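Local atomic coordinates of pseudoazurin (Methylobacterium extorquens, PDB entry 1PMY), a protein that binds a single copper ion and probably carries electrons between partner proteins, as blue copper proteins of the plastocyanin and azurin family do. Residues Val3-Leu8 with Met16-Ala21; Phe33-Lys38 with Gly61-Val66. All coordinates share one frame; numbering follows the deposited sequence.

Contact 1 (Val3-Leu8 with Met16-Ala21); sequences VAVKML and MVFDPA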
loop_
_atom_site.group_PDB
_atom_site.type_symbol
_atom_site.label_atom_id
_atom_site.label_comp_id
_atom_site.label_asym_id
_atom_site.label_seq_id
_atom_site.Cartn_x
_atom_site.Cartn_y
_atom_site.Cartn_z
ATOM N N VAL A 3 8.866 9.530 2.454
ATOM C CA VAL A 3 7.490 10.032 2.185
ATOM C C VAL A 3 6.627 9.561 3.362
ATOM O O VAL A 3 6.813 8.425 3.809
ATOM C CB VAL A 3 7.026 9.373 0.833
ATOM C CG1 VAL A 3 5.584 9.545 0.497
ATOM C CG2 VAL A 3 7.951 9.852 -0.305
ATOM N N ALA A 4 5.749 10.437 3.786
ATOM C CA ALA A 4 4.837 10.099 4.879
ATOM C C ALA A 4 3.442 9.833 4.275
ATOM O O ALA A 4 2.918 10.647 3.511
ATOM C CB ALA A 4 4.765 11.401 5.773
ATOM N N VAL A 5 2.847 8.818 4.837
ATOM C CA VAL A 5 1.535 8.307 4.603
ATOM C C VAL A 5 0.848 8.151 5.985
ATOM O O VAL A 5 1.435 7.555 6.906
ATOM C CB VAL A 5 1.636 6.889 3.927
ATOM C CG1 VAL A 5 0.217 6.273 3.786
ATOM C CG2 VAL A 5 2.251 7.103 2.552
ATOM N N LYS A 6 -0.313 8.767 6.043
ATOM C CA LYS A 6 -1.176 8.771 7.203
ATOM C C LYS A 6 -2.180 7.579 7.177
ATOM O O LYS A 6 -2.761 7.303 6.134
ATOM C CB LYS A 6 -2.050 10.001 7.334
ATOM C CG LYS A 6 -1.597 11.369 7.017
ATOM C CD LYS A 6 -0.266 11.935 7.303
ATOM C CE LYS A 6 0.938 11.447 6.515
ATOM N NZ LYS A 6 0.777 11.858 5.039
ATOM N N MET A 7 -2.380 6.997 8.337
ATOM C CA MET A 7 -3.386 5.902 8.549
ATOM C C MET A 7 -4.613 6.559 9.204
ATOM O O MET A 7 -4.522 7.002 10.373
ATOM C CB MET A 7 -2.695 4.830 9.410
ATOM C CG MET A 7 -1.520 4.326 8.549
ATOM S SD MET A 7 -0.758 2.878 9.389
ATOM C CE MET A 7 -0.207 3.741 10.854
ATOM N N LEU A 8 -5.661 6.658 8.437
ATOM C CA LEU A 8 -6.872 7.399 8.868
ATOM C C LEU A 8 -8.180 6.599 8.903
ATOM O O LEU A 8 -8.453 5.756 8.106
ATOM C CB LEU A 8 -7.115 8.558 7.873
ATOM C CG LEU A 8 -6.037 9.595 7.689
ATOM C CD1 LEU A 8 -6.157 10.315 6.352
ATOM C CD2 LEU A 8 -5.892 10.509 8.844
ATOM N N MET A 16 -11.592 4.473 6.607
ATOM C CA MET A 16 -10.435 3.543 6.673
ATOM C C MET A 16 -9.572 3.651 5.418
ATOM O O MET A 16 -9.655 2.749 4.523
ATOM C CB MET A 16 -10.865 2.146 6.968
ATOM C CG MET A 16 -11.925 1.960 8.002
ATOM S SD MET A 16 -11.199 2.635 9.555
ATOM C CE MET A 16 -12.546 2.325 10.656
ATOM N N VAL A 17 -8.787 4.686 5.322
ATOM C CA VAL A 17 -7.929 4.995 4.218
ATOM C C VAL A 17 -6.455 5.392 4.601
ATOM O O VAL A 17 -6.168 5.769 5.735
ATOM C CB VAL A 17 -8.513 6.149 3.354
ATOM C CG1 VAL A 17 -9.970 5.901 2.940
ATOM C CG2 VAL A 17 -8.446 7.461 4.115
ATOM N N PHE A 18 -5.611 5.175 3.612
ATOM C CA PHE A 18 -4.225 5.573 3.653
ATOM C C PHE A 18 -4.272 6.894 2.843
ATOM O O PHE A 18 -4.966 6.913 1.818
ATOM C CB PHE A 18 -3.231 4.591 3.043
ATOM C CG PHE A 18 -2.953 3.364 3.847
ATOM C CD1 PHE A 18 -2.066 3.304 4.925
ATOM C CD2 PHE A 18 -3.522 2.166 3.377
ATOM C CE1 PHE A 18 -1.822 2.073 5.572
ATOM C CE2 PHE A 18 -3.306 0.958 4.053
ATOM C CZ PHE A 18 -2.506 0.891 5.160
ATOM N N ASP A 19 -3.465 7.844 3.297
ATOM C CA ASP A 19 -3.476 9.122 2.449
ATOM C C ASP A 19 -2.017 9.570 2.345
ATOM O O ASP A 19 -1.493 9.973 3.419
ATOM C CB ASP A 19 -4.347 10.167 3.168
ATOM C CG ASP A 19 -4.389 11.491 2.380
ATOM O OD1 ASP A 19 -4.019 11.498 1.186
ATOM O OD2 ASP A 19 -4.862 12.500 2.936
ATOM N N PRO A 20 -1.449 9.549 1.177
ATOM C CA PRO A 20 -1.992 9.127 -0.073
ATOM C C PRO A 20 -2.089 7.561 -0.199
ATOM O O PRO A 20 -1.365 6.955 0.531
ATOM C CB PRO A 20 -1.006 9.666 -1.097
ATOM C CG PRO A 20 0.310 9.600 -0.407
ATOM C CD PRO A 20 -0.058 10.062 1.033
ATOM N N ALA A 21 -3.019 7.201 -1.075
ATOM C CA ALA A 21 -3.248 5.743 -1.288
ATOM C C ALA A 21 -2.361 5.237 -2.408
ATOM O O ALA A 21 -2.127 3.974 -2.555
ATOM C CB ALA A 21 -4.741 5.567 -1.564
#
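Leu8 and Val17 exchange both of their backbone hydrogen bonds, and Lys6 does the same with Asp19, so this antiparallel hairpin of the cupredoxin fold is tied by four main-chain hydrogen bonds around the non-hydrogen-bonded pair Met7 and Phe18. Leu8 N lies 2.9 Å from Val17 O, nearly in line with that carbonyl, while Val17 N reaches Leu8 O at 3.0 Å. Asp19 N meets Lys6 O in the carbonyl plane, whereas Lys6 N, 3.1 Å from Asp19 O, stands above that plane. Asp19 O also takes a weak bond from Lys6 NZ at 3.4 Å. The ammonium's shorter bond runs back to Ala4 O, 2.9 Å from NZ, because the lysine chain is bent at chi2, chi3 and chi4. The ammonium thus turns to carbonyl oxygens, which probably disperse part of its charge; NZ is 6.1 Å from Asp19 OD2, and no salt bridge forms. After Asp19 a cis peptide bond leads into Pro20, whose CD packs on Val5 CG2; Pro20 O is buried without a polar partner.

On the face that carries Met7 and Phe18, Met7 CG packs 3.7 Å from Phe18 CE1. Met7 SD lies 5.3 Å from the Phe18 ring centroid, set obliquely, a Met-aromatic contact. On the other face Leu8 CD1 rests on Asp19 CB, and Val17 touches Arg114 of helix 109-120. Strand 2-8 also pairs with strand 30-34. The chemistry implies a hairpin held chiefly by peptide groups, one lysine adding a firm bond to Ala4 O and a weak one to Asp19 O.

Contact 2 (Phe33-Lys38 with Gly61-Val66); sequences FLPTDK and GQEAVV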
loop_
_atom_site.group_PDB
_atom_site.type_symbol
_atom_site.label_atom_id
_atom_site.label_comp_id
_atom_site.label_asym_id
_atom_site.label_seq_id
_atom_site.Cartn_x
_atom_site.Cartn_y
_atom_site.Cartn_z
ATOM N N PHE A 33 4.795 5.500 7.734
ATOM C CA PHE A 33 3.326 5.373 7.887
ATOM C C PHE A 33 3.041 5.962 9.310
ATOM O O PHE A 33 3.702 5.495 10.209
ATOM C CB PHE A 33 2.916 3.871 7.919
ATOM C CG PHE A 33 3.020 3.290 6.511
ATOM C CD1 PHE A 33 1.995 3.418 5.642
ATOM C CD2 PHE A 33 4.247 2.627 6.169
ATOM C CE1 PHE A 33 2.098 2.916 4.352
ATOM C CE2 PHE A 33 4.320 2.008 4.925
ATOM C CZ PHE A 33 3.272 2.196 4.000
ATOM N N LEU A 34 2.171 6.967 9.313
ATOM C CA LEU A 34 1.880 7.676 10.574
ATOM C C LEU A 34 0.553 7.261 11.169
ATOM O O LEU A 34 -0.439 7.388 10.471
ATOM C CB LEU A 34 1.888 9.186 10.193
ATOM C CG LEU A 34 3.294 9.715 9.793
ATOM C CD1 LEU A 34 3.105 11.114 9.222
ATOM C CD2 LEU A 34 4.250 9.635 10.939
ATOM N N PRO A 35 0.587 6.894 12.452
ATOM C CA PRO A 35 -0.637 6.503 13.146
ATOM C C PRO A 35 -1.465 7.724 13.512
ATOM O O PRO A 35 -1.764 7.910 14.708
ATOM C CB PRO A 35 -0.082 5.703 14.355
ATOM C CG PRO A 35 1.191 6.477 14.709
ATOM C CD PRO A 35 1.805 6.796 13.319
ATOM N N THR A 36 -1.937 8.488 12.580
ATOM C CA THR A 36 -2.790 9.667 12.717
ATOM C C THR A 36 -3.937 9.288 13.620
ATOM O O THR A 36 -4.346 9.954 14.605
ATOM C CB THR A 36 -3.247 10.367 11.407
ATOM O OG1 THR A 36 -2.112 10.492 10.513
ATOM C CG2 THR A 36 -3.908 11.770 11.636
ATOM N N ASP A 37 -4.564 8.178 13.214
ATOM C CA ASP A 37 -5.628 7.557 14.016
ATOM C C ASP A 37 -5.009 6.213 14.452
ATOM O O ASP A 37 -4.158 5.637 13.763
ATOM C CB ASP A 37 -6.902 7.366 13.232
ATOM C CG ASP A 37 -7.644 8.663 12.920
ATOM O OD1 ASP A 37 -7.845 9.439 13.849
ATOM O OD2 ASP A 37 -8.110 8.872 11.818
ATOM N N LYS A 38 -5.393 5.785 15.616
ATOM C CA LYS A 38 -4.935 4.517 16.178
ATOM C C LYS A 38 -5.703 3.358 15.493
ATOM O O LYS A 38 -6.781 3.548 14.928
ATOM C CB LYS A 38 -5.388 4.592 17.674
ATOM C CG LYS A 38 -6.018 3.436 18.302
ATOM C CD LYS A 38 -7.047 3.549 19.370
ATOM C CE LYS A 38 -8.231 4.464 18.981
ATOM N NZ LYS A 38 -9.371 3.634 18.450
ATOM N N GLY A 61 -1.191 0.519 15.472
ATOM C CA GLY A 61 -1.121 1.800 16.201
ATOM C C GLY A 61 0.257 2.416 16.347
ATOM O O GLY A 61 0.389 3.473 17.019
ATOM N N GLN A 62 1.290 1.826 15.725
ATOM C CA GLN A 62 2.662 2.380 15.810
ATOM C C GLN A 62 3.085 3.003 14.489
ATOM O O GLN A 62 2.728 2.553 13.360
ATOM C CB GLN A 62 3.683 1.248 16.077
ATOM C CG GLN A 62 3.497 0.668 17.453
ATOM C CD GLN A 62 4.667 -0.094 17.986
ATOM O OE1 GLN A 62 4.596 -0.470 19.178
ATOM N NE2 GLN A 62 5.711 -0.451 17.249
ATOM N N GLU A 63 4.011 3.985 14.615
ATOM C CA GLU A 63 4.583 4.585 13.351
ATOM C C GLU A 63 5.479 3.436 12.818
ATOM O O GLU A 63 5.999 2.616 13.668
ATOM C CB GLU A 63 5.658 5.588 13.709
ATOM C CG GLU A 63 5.419 6.742 14.572
ATOM C CD GLU A 63 6.150 8.036 14.183
ATOM O OE1 GLU A 63 7.253 7.938 13.609
ATOM O OE2 GLU A 63 5.558 9.070 14.440
ATOM N N ALA A 64 5.686 3.391 11.536
ATOM C CA ALA A 64 6.525 2.323 10.984
ATOM C C ALA A 64 7.201 2.866 9.734
ATOM O O ALA A 64 6.616 3.748 9.092
ATOM C CB ALA A 64 5.616 1.130 10.527
ATOM N N VAL A 65 8.365 2.410 9.504
ATOM C CA VAL A 65 9.103 2.780 8.311
ATOM C C VAL A 65 9.396 1.504 7.507
ATOM O O VAL A 65 9.789 0.430 7.984
ATOM C CB VAL A 65 10.389 3.565 8.686
ATOM C CG1 VAL A 65 11.205 3.689 7.362
ATOM C CG2 VAL A 65 10.028 4.895 9.295
ATOM N N VAL A 66 9.176 1.690 6.169
ATOM C CA VAL A 66 9.484 0.602 5.230
ATOM C C VAL A 66 10.417 1.170 4.154
ATOM O O VAL A 66 10.060 2.138 3.460
ATOM C CB VAL A 66 8.180 0.028 4.588
ATOM C CG1 VAL A 66 8.508 -1.162 3.617
ATOM C CG2 VAL A 66 7.252 -0.443 5.711
#
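Phe33 and Ala64 form one antiparallel hydrogen-bonded pair that closes the strands at this end; after Leu34 and before Ala64 the chain is loop. Phe33 N gives a bond of 2.9 Å to Ala64 O, nearly straight on to the carbonyl, and Ala64 N returns a longer one, 3.2 Å, to Phe33 O. That same oxygen also receives a CA-H...O contact from Glu63 CA.

Phe33 CG is anti to the carbonyl carbon, beside the backbone N (chi1 -74°), and the ring turns its edge to the partner strand: CE2 touches Val66 CG2 at 3.9 Å, and Ala64 O lies near the ring plane. Phenylalanine suits this buried place, packing an apolar ring against Val5, Val42 and Val66. Pro35, the centre of an inverse gamma turn, lays its ring against the loop, with CB 3.5 Å from Gly61 O and CD 3.6 Å from Glu63 CA. An alanine in place of Pro35 would probably leave a gap beside Glu63 where CG and CD had packed, and set the turn freer to move. Gly61 has a positive phi, 77°, which a residue without a side chain adopts easily. Leu34 CD2 lies alongside the Glu63 carboxylate, 3.8 Å from OE2, while OE1 forms a salt bridge with Lys32.

Strand 64-67 is the outermost strand at this end of the cupredoxin sheet, and strand 30-34 lies between it and strand 2-8; Gly61 bonds through its backbone to the copper ligand His40.

How the contacts relate
Contact 1 and contact 2 are built into one sheet, with strands 2-8 and 30-34 as neighbours joining them: Val5 O lies 2.6 Å from Leu34 N, and Met7 N 2.9 Å from Leu34 O, both probable hydrogen bonds. Contact 1 is the more interior, a partly buried hairpin whose strands share three consecutive residue pairs. Contact 2 is a surface contact at the sheet's edge, with a single pair and much of its packing made by loop residues. Their charged groups differ as well: the lysine of contact 1 is turned to main-chain oxygens, and the glutamate of contact 2 to a neighbouring lysine. The Met16 side chain of contact 1 comes about 5 Å from the copper ion and touches His40, whereas Gly61 of contact 2 stays farther off.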